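Local coordinates for protein post-proline cleaving enzyme (Rickettsia typhi, PDB 4HVT) that probably cleaves oligopeptides after proline residues as a serine-type endopeptidase of the prolyl oligopeptidase family, at residues R99-V102 / D103-S106; E548-Q552 / N553-P557. All coordinates share one frame; numbering follows the deposited sequence.

Contact 1 (R99-V102 / D103-S106); sequences RTLV and DNYS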
ATOM      1  N   ARG A  99      -7.467 -14.120 -18.302  1.00 14.66           N
ATOM      2  CA  ARG A  99      -8.214 -15.106 -17.534  1.00 15.00           C
ATOM      3  C   ARG A  99      -8.070 -16.531 -18.057  1.00 15.52           C
ATOM      4  O   ARG A  99      -7.757 -16.777 -19.238  1.00 15.68           O
ATOM      5  CB  ARG A  99      -9.701 -14.731 -17.464  1.00 15.32           C
ATOM      6  CG  ARG A  99     -10.422 -14.877 -18.766  1.00 16.23           C
ATOM      7  CD  ARG A  99     -11.896 -14.559 -18.626  1.00 16.84           C
ATOM      8  NE  ARG A  99     -12.615 -14.959 -19.814  1.00 18.23           N
ATOM      9  CZ  ARG A  99     -13.936 -15.085 -19.846  1.00 19.15           C
ATOM     10  NH1 ARG A  99     -14.635 -14.789 -18.771  1.00 19.40           N
ATOM     11  NH2 ARG A  99     -14.534 -15.494 -20.939  1.00 20.70           N
ATOM     12  N   THR A 100      -8.357 -17.465 -17.161  1.00 15.52           N
ATOM     13  CA  THR A 100      -8.383 -18.885 -17.528  1.00 16.07           C
ATOM     14  C   THR A 100      -9.410 -19.625 -16.690  1.00 16.33           C
ATOM     15  O   THR A 100      -9.688 -19.279 -15.518  1.00 15.68           O
ATOM     16  CB  THR A 100      -6.987 -19.532 -17.376  1.00 16.19           C
ATOM     17  OG1 THR A 100      -6.895 -20.718 -18.172  1.00 17.01           O
ATOM     18  CG2 THR A 100      -6.694 -19.889 -15.963  1.00 16.01           C
ATOM     19  N   LEU A 101      -9.984 -20.674 -17.264  1.00 17.52           N
ATOM     20  CA  LEU A 101     -10.889 -21.523 -16.504  1.00 17.98           C
ATOM     21  C   LEU A 101     -10.203 -22.028 -15.217  1.00 17.64           C
ATOM     22  O   LEU A 101      -9.020 -22.365 -15.225  1.00 17.13           O
ATOM     23  CB  LEU A 101     -11.309 -22.700 -17.378  1.00 19.20           C
ATOM     24  CG  LEU A 101     -12.199 -22.311 -18.583  1.00 20.16           C
ATOM     25  CD1 LEU A 101     -12.318 -23.418 -19.601  1.00 21.77           C
ATOM     26  CD2 LEU A 101     -13.577 -21.950 -18.049  1.00 19.98           C
ATOM     27  N   VAL A 102     -10.967 -22.095 -14.127  1.00 17.49           N
ATOM     28  CA  VAL A 102     -10.460 -22.483 -12.852  1.00 18.24           C
ATOM     29  C   VAL A 102      -9.818 -23.880 -13.002  1.00 18.95           C
ATOM     30  O   VAL A 102      -8.774 -24.143 -12.406  1.00 18.19           O
ATOM     31  CB  VAL A 102     -11.550 -22.508 -11.729  1.00 18.79           C
ATOM     32  CG1 VAL A 102     -10.984 -23.115 -10.466  1.00 19.32           C
ATOM     33  CG2 VAL A 102     -12.045 -21.126 -11.373  1.00 19.51           C
ATOM     34  N   ASP A 103     -10.428 -24.763 -13.795  1.00 21.04           N
ATOM     35  CA  ASP A 103      -9.821 -26.095 -13.990  1.00 23.32           C
ATOM     36  C   ASP A 103      -8.400 -26.053 -14.598  1.00 22.02           C
ATOM     37  O   ASP A 103      -7.603 -26.967 -14.365  1.00 23.33           O
ATOM     38  CB  ASP A 103     -10.696 -26.990 -14.854  1.00 27.98           C
ATOM     39  CG  ASP A 103     -11.816 -27.673 -14.073  1.00 31.39           C
ATOM     40  OD1 ASP A 103     -12.143 -27.269 -12.947  1.00 32.98           O
ATOM     41  OD2 ASP A 103     -12.381 -28.659 -14.604  1.00 37.39           O
ATOM     42  N   ASN A 104      -8.102 -25.061 -15.415  1.00 19.30           N
ATOM     43  CA  ASN A 104      -6.783 -24.909 -16.018  1.00 19.10           C
ATOM     44  C   ASN A 104      -5.752 -24.319 -15.082  1.00 17.12           C
ATOM     45  O   ASN A 104      -4.570 -24.429 -15.333  1.00 16.54           O
ATOM     46  CB  ASN A 104      -6.825 -23.990 -17.241  1.00 19.81           C
ATOM     47  CG  ASN A 104      -7.635 -24.558 -18.370  1.00 22.19           C
ATOM     48  OD1 ASN A 104      -7.743 -25.765 -18.515  1.00 23.01           O
ATOM     49  ND2 ASN A 104      -8.217 -23.680 -19.175  1.00 24.48           N
ATOM     50  N   TYR A 105      -6.228 -23.634 -14.043  1.00 15.74           N
ATOM     51  CA  TYR A 105      -5.339 -22.827 -13.176  1.00 14.82           C
ATOM     52  C   TYR A 105      -4.406 -23.714 -12.383  1.00 15.48           C
ATOM     53  O   TYR A 105      -3.361 -23.256 -11.923  1.00 15.42           O
ATOM     54  CB  TYR A 105      -6.167 -21.911 -12.249  1.00 13.76           C
ATOM     55  CG  TYR A 105      -5.366 -20.941 -11.457  1.00 12.75           C
ATOM     56  CD1 TYR A 105      -4.624 -19.912 -12.098  1.00 12.78           C
ATOM     57  CD2 TYR A 105      -5.421 -20.951 -10.095  1.00 12.22           C
ATOM     58  CE1 TYR A 105      -3.945 -18.981 -11.350  1.00 12.15           C
ATOM     59  CE2 TYR A 105      -4.765 -20.001  -9.331  1.00 11.70           C
ATOM     60  CZ  TYR A 105      -4.028 -19.023  -9.976  1.00 11.70           C
ATOM     61  OH  TYR A 105      -3.424 -18.063  -9.194  1.00 11.72           O
ATOM     62  N   SER A 106      -4.750 -24.992 -12.261  1.00 16.19           N
ATOM     63  CA  SER A 106      -3.871 -25.958 -11.575  1.00 16.73           C
ATOM     64  C   SER A 106      -2.751 -26.441 -12.460  1.00 17.40           C
ATOM     65  O   SER A 106      -1.859 -27.142 -11.973  1.00 18.95           O
ATOM     66  CB  SER A 106      -4.675 -27.152 -11.075  1.00 17.41           C
ATOM     67  OG  SER A 106      -5.294 -27.831 -12.148  1.00 18.39           O
TER
HETATM   68  O   HOH W   1      -9.421 -21.276 -20.141  1.00 33.08           O

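Contact 2 (E548-Q552 / N553-P557); sequences ELIKQ and NITSP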
ATOM      1  N   GLU A 548      21.065  -3.586  18.469  1.00 22.59           N
ATOM      2  CA  GLU A 548      21.018  -4.972  18.843  1.00 23.50           C
ATOM      3  C   GLU A 548      21.673  -5.850  17.772  1.00 22.13           C
ATOM      4  O   GLU A 548      22.342  -6.838  18.106  1.00 21.84           O
ATOM      5  CB  GLU A 548      19.587  -5.403  19.174  1.00 25.53           C
ATOM      6  CG  GLU A 548      19.470  -6.829  19.640  1.00 28.75           C
ATOM      7  CD  GLU A 548      19.964  -7.043  21.064  1.00 33.34           C
ATOM      8  OE1 GLU A 548      20.642  -6.156  21.675  1.00 39.99           O
ATOM      9  OE2 GLU A 548      19.679  -8.121  21.595  1.00 37.08           O
ATOM     10  N   LEU A 549      21.503  -5.497  16.499  1.00 20.28           N
ATOM     11  CA  LEU A 549      22.165  -6.251  15.421  1.00 20.01           C
ATOM     12  C   LEU A 549      23.694  -6.190  15.537  1.00 20.88           C
ATOM     13  O   LEU A 549      24.420  -7.163  15.253  1.00 20.44           O
ATOM     14  CB  LEU A 549      21.744  -5.686  14.053  1.00 19.61           C
ATOM     15  CG  LEU A 549      20.267  -5.802  13.689  1.00 18.66           C
ATOM     16  CD1 LEU A 549      20.029  -5.034  12.418  1.00 18.23           C
ATOM     17  CD2 LEU A 549      19.903  -7.273  13.516  1.00 18.55           C
ATOM     18  N   ILE A 550      24.150  -5.024  15.944  1.00 21.19           N
ATOM     19  CA  ILE A 550      25.577  -4.794  16.137  1.00 22.63           C
ATOM     20  C   ILE A 550      26.029  -5.521  17.400  1.00 23.78           C
ATOM     21  O   ILE A 550      27.095  -6.125  17.401  1.00 24.97           O
ATOM     22  CB  ILE A 550      25.857  -3.267  16.162  1.00 22.80           C
ATOM     23  CG1 ILE A 550      25.660  -2.709  14.746  1.00 22.32           C
ATOM     24  CG2 ILE A 550      27.264  -2.965  16.684  1.00 24.06           C
ATOM     25  CD1 ILE A 550      25.450  -1.204  14.655  1.00 22.55           C
ATOM     26  N   LYS A 551      25.270  -5.449  18.491  1.00 24.73           N
ATOM     27  CA  LYS A 551      25.715  -6.081  19.772  1.00 26.69           C
ATOM     28  C   LYS A 551      25.868  -7.601  19.608  1.00 26.72           C
ATOM     29  O   LYS A 551      26.798  -8.222  20.140  1.00 27.13           O
ATOM     30  CB  LYS A 551      24.699  -5.752  20.886  1.00 28.16           C
ATOM     31  CG  LYS A 551      25.071  -6.147  22.316  1.00 30.45           C
ATOM     32  CD  LYS A 551      24.233  -5.329  23.323  1.00 32.39           C
ATOM     33  CE  LYS A 551      24.536  -5.688  24.790  1.00 33.63           C
ATOM     34  NZ  LYS A 551      25.934  -5.435  25.159  1.00 34.99           N
ATOM     35  N   GLN A 552      24.952  -8.185  18.852  1.00 25.92           N
ATOM     36  CA  GLN A 552      24.982  -9.613  18.610  1.00 26.95           C
ATOM     37  C   GLN A 552      25.924 -10.059  17.525  1.00 26.88           C
ATOM     38  O   GLN A 552      25.884 -11.223  17.174  1.00 26.35           O
ATOM     39  CB  GLN A 552      23.621 -10.091  18.231  1.00 28.05           C
ATOM     40  CG  GLN A 552      22.702  -9.873  19.375  1.00 29.77           C
ATOM     41  CD  GLN A 552      21.487 -10.688  19.219  1.00 32.25           C
ATOM     42  OE1 GLN A 552      20.949 -10.818  18.122  1.00 33.18           O
ATOM     43  NE2 GLN A 552      21.026 -11.256  20.321  1.00 36.63           N
ATOM     44  N   ASN A 553      26.756  -9.151  17.016  1.00 26.64           N
ATOM     45  CA  ASN A 553      27.691  -9.427  15.949  1.00 27.34           C
ATOM     46  C   ASN A 553      27.136 -10.066  14.693  1.00 26.57           C
ATOM     47  O   ASN A 553      27.802 -10.855  14.003  1.00 26.76           O
ATOM     48  CB  ASN A 553      28.889 -10.231  16.486  1.00 29.36           C
ATOM     49  CG  ASN A 553      29.859  -9.329  17.215  1.00 31.84           C
ATOM     50  OD1 ASN A 553      30.620  -8.572  16.592  1.00 33.26           O
ATOM     51  ND2 ASN A 553      29.809  -9.366  18.539  1.00 33.14           N
ATOM     52  N   ILE A 554      25.912  -9.667  14.381  1.00 24.29           N
ATOM     53  CA  ILE A 554      25.363  -9.925  13.087  1.00 23.72           C
ATOM     54  C   ILE A 554      26.053  -9.006  12.098  1.00 22.84           C
ATOM     55  O   ILE A 554      26.421  -9.432  11.012  1.00 22.70           O
ATOM     56  CB  ILE A 554      23.831  -9.744  13.096  1.00 23.68           C
ATOM     57  CG1 ILE A 554      23.227 -10.831  13.995  1.00 24.51           C
ATOM     58  CG2 ILE A 554      23.276  -9.802  11.671  1.00 22.45           C
ATOM     59  CD1 ILE A 554      21.827 -10.556  14.428  1.00 24.54           C
ATOM     60  N   THR A 555      26.190  -7.729  12.462  1.00 22.42           N
ATOM     61  CA  THR A 555      26.770  -6.753  11.551  1.00 21.93           C
ATOM     62  C   THR A 555      27.489  -5.690  12.372  1.00 22.50           C
ATOM     63  O   THR A 555      27.629  -5.836  13.603  1.00 22.33           O
ATOM     64  CB  THR A 555      25.675  -6.161  10.627  1.00 20.90           C
ATOM     65  OG1 THR A 555      26.253  -5.457   9.517  1.00 20.72           O
ATOM     66  CG2 THR A 555      24.752  -5.273  11.391  1.00 20.40           C
ATOM     67  N   SER A 556      27.991  -4.679  11.671  1.00 22.64           N
ATOM     68  CA  SER A 556      28.638  -3.530  12.257  1.00 23.58           C
ATOM     69  C   SER A 556      28.295  -2.315  11.359  1.00 23.19           C
ATOM     70  O   SER A 556      27.808  -2.487  10.218  1.00 22.63           O
ATOM     71  CB  SER A 556      30.147  -3.775  12.376  1.00 25.08           C
ATOM     72  OG  SER A 556      30.756  -3.961  11.114  1.00 25.70           O
ATOM     73  N   PRO A 557      28.500  -1.097  11.863  1.00 23.41           N
ATOM     74  CA  PRO A 557      28.063   0.077  11.107  1.00 23.04           C
ATOM     75  C   PRO A 557      28.510   0.105   9.657  1.00 23.55           C
ATOM     76  O   PRO A 557      27.726   0.438   8.768  1.00 23.56           O
ATOM     77  CB  PRO A 557      28.707   1.232  11.873  1.00 23.36           C
ATOM     78  CG  PRO A 557      28.656   0.759  13.273  1.00 23.68           C
ATOM     79  CD  PRO A 557      28.996  -0.708  13.193  1.00 23.81           C
TER
HETATM   80  O   HOH W   2      29.426  -5.798  15.821  1.00 28.44           O

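Contact 1 (R99-V102 / D103-S106)
Leu101 O accepts a hydrogen bond from Asn104 N (2.9 Å, 133° at the hydrogen) where strand 96-101 passes into the short, weakly bonded helix 102-105. Tyr105 N adds a weak second bond to the same oxygen, but its better acceptor is Val102 O at 3.1 Å.

The tight side is the inner one, where Thr100 and Tyr105 are buried and Tyr105 CB comes to 3.4 Å from Val102 O. Thr100 CG2 approaches the Tyr105 ring obliquely, a looser touch at 4.3 Å from Tyr105 CB. With CG anti to the backbone N (chi1 -173°), the tyrosine ring is carried away from the turn onto Val83 and Trp112; its hydroxyl bonds to Pro74 O, and Arg436 makes a cation-pi contact with the ring.

The outer side is looser. Asn104 runs alongside exposed Leu101, its ND2 3.7 Å from Leu101 CB, and crosses Thr100, where ND2 gives OG1 a long, weak bond of 3.4 Å. Water 1 accepts a bond from Leu101 N at 3.0 Å and a weak one from Asn104 ND2. Firmer partners lie elsewhere: Thr100 OG1 bonds to Asn111 O, and Asn104 OD1 to Lys107 NZ. The chemistry is consistent with a turn in the propeller domain held mainly by backbone bonds, with Tyr105 as its buried side chain and the outer amide contributing little direct grip.

Contact 2 (E548-Q552 / N553-P557)
Leu549 O is gripped by two backbone amides from the residues that follow helix 536-551. Ile554 N bonds to it at 3.0 Å, and Thr555 N adds a longer, weak bond at 3.4 Å. One residue on, Ile550 O receives Asn553 N at 3.1 Å. The pair Ile554 N to Leu549 O and Asn553 N to Ile550 O, with positive phi (52°) at the C-prime residue Asn553, defines a Schellman motif ending the helix.

Water 2 spans the cap, within hydrogen-bonding range of Ile550 O and Thr555 O. The same two residues also meet directly: Ile550 CA points its hydrogen almost straight at Thr555 O (170° at the hydrogen), a CA-H...O contact where the departing chain passes Ile550.

Apolar side chains pack on two fronts. Leu549 CD2 meets Ile554 CD1 at 3.9 Å, the two chains crossing at an angle, while the amide oxygen OE1 of Gln552 comes within 3.8 Å of that same CD1. Ile550 has CG1 anti to its carbonyl carbon (chi1 -71°), and from there the extended chain brings CD1 to 3.9 Å from Pro557 CD, the two side chains crossing at about a right angle.

Helix 536-551 lies in the chain between parallel strands 510-514 and 560-565 of the mixed sheet of the alpha/beta-hydrolase fold; Leu549 and Ile554 touch Val512 and Val510 of the first. Thr555 OG1 and Ser556 OG bond to the carbonyls of Asn478 and Gly476. The chemistry implies a helix end where the carbonyls of Leu549 and Ile550 find partners within the turn itself, with Leu549 (C3) and Ile554 (C-double-prime) making the apolar contact that commonly accompanies a Schellman motif.

Contact 1 comes first along the chain and contact 2 some 440 residues later, in different domains: the first in the N-terminal beta-propeller, the second in the alpha/beta-hydrolase part. Their centres lie 48 Å apart and their nearest atoms about 34 Å, so they do not touch. Contact 1 leaves strand 96-101 of a four-stranded antiparallel sheet, whereas contact 2 joins helix 536-551 to strand 560-565 of the eight-stranded mixed sheet. Strand 560-565, after contact 2, runs into a probable nucleophile elbow at Ser566. Each contact lies where a strand or helix ends within its own domain, with neither shared strands nor a shared sheet.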